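Local coordinates for alpha-glucosidase (Bacteroides thetaiotaomicron, PDB 5XFM) that hydrolyses beta-L-arabinopyranosides and alpha-galactosides as a bifunctional glycoside hydrolase of family 97, at the calcium ion site. Residues are numbered along the deposited sequence; one frame, centred on the assembly and turned at random.

The calcium ion site. Residues 172, 174, 403, 433-434, 452, 458. With CA (calcium ion), chain B.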
ATOM      1  N   SER A 172       1.256  13.757  -2.024  1.00 12.48           N
ATOM      2  CA  SER A 172       1.300  12.622  -2.947  1.00 15.49           C
ATOM      3  C   SER A 172       1.839  11.366  -2.265  1.00 18.02           C
ATOM      4  O   SER A 172       2.253  10.416  -2.931  1.00 14.44           O
ATOM      5  CB  SER A 172       2.153  12.965  -4.178  1.00 22.74           C
ATOM      6  OG  SER A 172       3.395  13.553  -3.808  1.00 22.97           O
ATOM      7  N   GLU A 174       4.524  10.796  -0.647  1.00 20.55           N
ATOM      8  CA  GLU A 174       5.900  10.551  -1.043  1.00 17.96           C
ATOM      9  C   GLU A 174       6.880  11.168  -0.048  1.00 17.44           C
ATOM     10  O   GLU A 174       7.660  12.043  -0.395  1.00 13.48           O
ATOM     11  CB  GLU A 174       6.143  11.087  -2.464  1.00 16.56           C
ATOM     12  CG  GLU A 174       5.704  10.110  -3.557  1.00 16.11           C
ATOM     13  CD  GLU A 174       5.507  10.761  -4.926  1.00 20.39           C
ATOM     14  OE1 GLU A 174       5.520  12.002  -5.023  1.00 24.64           O
ATOM     15  OE2 GLU A 174       5.379  10.017  -5.920  1.00 21.46           O
ATOM     16  N   ASP A 403      -1.965   9.713 -13.003  1.00 17.36           N
ATOM     17  CA  ASP A 403      -1.023  10.382 -12.111  1.00 14.36           C
ATOM     18  C   ASP A 403      -1.532  11.718 -11.559  1.00 14.76           C
ATOM     19  O   ASP A 403      -2.529  12.258 -12.036  1.00 16.62           O
ATOM     20  CB  ASP A 403       0.301  10.606 -12.843  1.00 21.24           C
ATOM     21  CG  ASP A 403       1.504  10.483 -11.926  1.00 22.63           C
ATOM     22  OD1 ASP A 403       1.366  10.796 -10.722  1.00 19.51           O
ATOM     23  OD2 ASP A 403       2.582  10.069 -12.414  1.00 17.50           O
ATOM     24  N   HIS A 433      -0.752   6.764  -9.678  1.00 18.14           N
ATOM     25  CA  HIS A 433       0.492   7.389  -9.245  1.00 17.90           C
ATOM     26  C   HIS A 433       0.205   8.800  -8.743  1.00 18.94           C
ATOM     27  O   HIS A 433      -0.863   9.354  -9.016  1.00 17.83           O
ATOM     28  CB  HIS A 433       1.513   7.426 -10.383  1.00 17.92           C
ATOM     29  CG  HIS A 433       2.424   6.240 -10.415  1.00 16.60           C
ATOM     30  ND1 HIS A 433       3.794   6.353 -10.296  1.00 22.29           N
ATOM     31  CD2 HIS A 433       2.168   4.919 -10.554  1.00 16.73           C
ATOM     32  CE1 HIS A 433       4.338   5.151 -10.351  1.00 23.66           C
ATOM     33  NE2 HIS A 433       3.372   4.263 -10.508  1.00 14.43           N
ATOM     34  N   GLY A 434       1.156   9.372  -8.009  1.00 20.77           N
ATOM     35  CA  GLY A 434       1.015  10.713  -7.461  1.00 14.55           C
ATOM     36  C   GLY A 434      -0.251  10.768  -6.651  1.00 14.48           C
ATOM     37  O   GLY A 434      -1.046  11.700  -6.777  1.00 17.44           O
ATOM     38  N   GLU A 452       1.028   4.053  -6.351  1.00 18.82           N
ATOM     39  CA  GLU A 452       2.368   4.499  -5.984  1.00 17.28           C
ATOM     40  C   GLU A 452       2.363   4.745  -4.467  1.00 15.47           C
ATOM     41  O   GLU A 452       2.690   3.847  -3.693  1.00 17.60           O
ATOM     42  CB  GLU A 452       2.774   5.747  -6.778  1.00 19.19           C
ATOM     43  CG  GLU A 452       4.254   6.154  -6.657  1.00 15.63           C
ATOM     44  CD  GLU A 452       4.555   7.435  -7.421  1.00 24.97           C
ATOM     45  OE1 GLU A 452       3.636   8.275  -7.548  1.00 20.87           O
ATOM     46  OE2 GLU A 452       5.702   7.608  -7.896  1.00 27.02           O
ATOM     47  N   GLU A 458      11.943   6.009  -8.913  1.00 23.77           N
ATOM     48  CA  GLU A 458      12.224   7.242  -9.654  1.00 23.58           C
ATOM     49  C   GLU A 458      13.111   8.178  -8.832  1.00 23.76           C
ATOM     50  O   GLU A 458      13.984   8.859  -9.370  1.00 19.16           O
ATOM     51  CB  GLU A 458      10.918   7.955 -10.060  1.00 26.72           C
ATOM     52  CG  GLU A 458      10.156   8.614  -8.902  1.00 26.28           C
ATOM     53  CD  GLU A 458       8.915   9.386  -9.344  1.00 31.83           C
ATOM     54  OE1 GLU A 458       8.796   9.715 -10.548  1.00 30.24           O
ATOM     55  OE2 GLU A 458       8.060   9.672  -8.473  1.00 24.35           O
TER
HETATM   56 CA    CA B 701       5.494   9.955  -8.451  1.00 20.38          CA
HETATM   57  O   HOH W   1       3.720  11.439  -8.922  1.00 20.70           O
HETATM   58  O   HOH W   2       6.398  12.254  -8.047  1.00 24.69           O
HETATM   59  O   HOH W   3       6.956  11.672 -10.186  1.00 19.68           O
HETATM   60  O   HOH W   4       4.961   9.093 -10.642  1.00 23.00           O
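Three glutamate carboxylates and four waters surround the calcium ion, giving at least eight coordinating atoms in this family 97 active-site region. The packed part is the Glu452 side. With CG anti to its backbone N (chi1 -169°) and the chain extended, Glu452 grips calcium in bidentate fashion, OE2 at 2.4 Å and OE1 at 2.7 Å. Gly434 N meets Glu452 OE1 nearly along its C-O axis at 2.8 Å; with both oxygens on calcium, this bond helps hold the carboxylate's rotation. Glu452 CB also sits over the centre of the His433 ring, 3.6 Å above its plane. Behind the metal, Asp403 works through water, OD1 paired with water 1 and OD2 with water 4, while His433 ND1 meets water 4 at the ring edge, 3.0 Å away.

Glu174 and Glu458 each bind calcium through OE2, at 2.5 Å and 2.6 Å. Glu174 CG lies anti to the carbonyl carbon (chi1 -83°), the chain extended beyond it; Glu458 reaches in extended from a crowded first torsion (chi1 72°). Ser172 OG donates to Glu174 OE1 at 2.9 Å, from above the carboxylate plane. An alanine in place of Glu174 would remove a carboxylate ligand and Ser172's acceptor, and would probably weaken metal binding.

The looser side is water 2, near Glu174 OE1, and water 3, the longest metal bond, paired with Glu458 OE1.

Asp403, His433 and Glu452 lie at or just past the C-terminal ends of strands 399-403, 429-432 and 448-451, the catalytic end of the family's (beta/alpha)8 barrel; Glu458 opens helix 458-462, and Glu174 reaches over from the N-terminal family region.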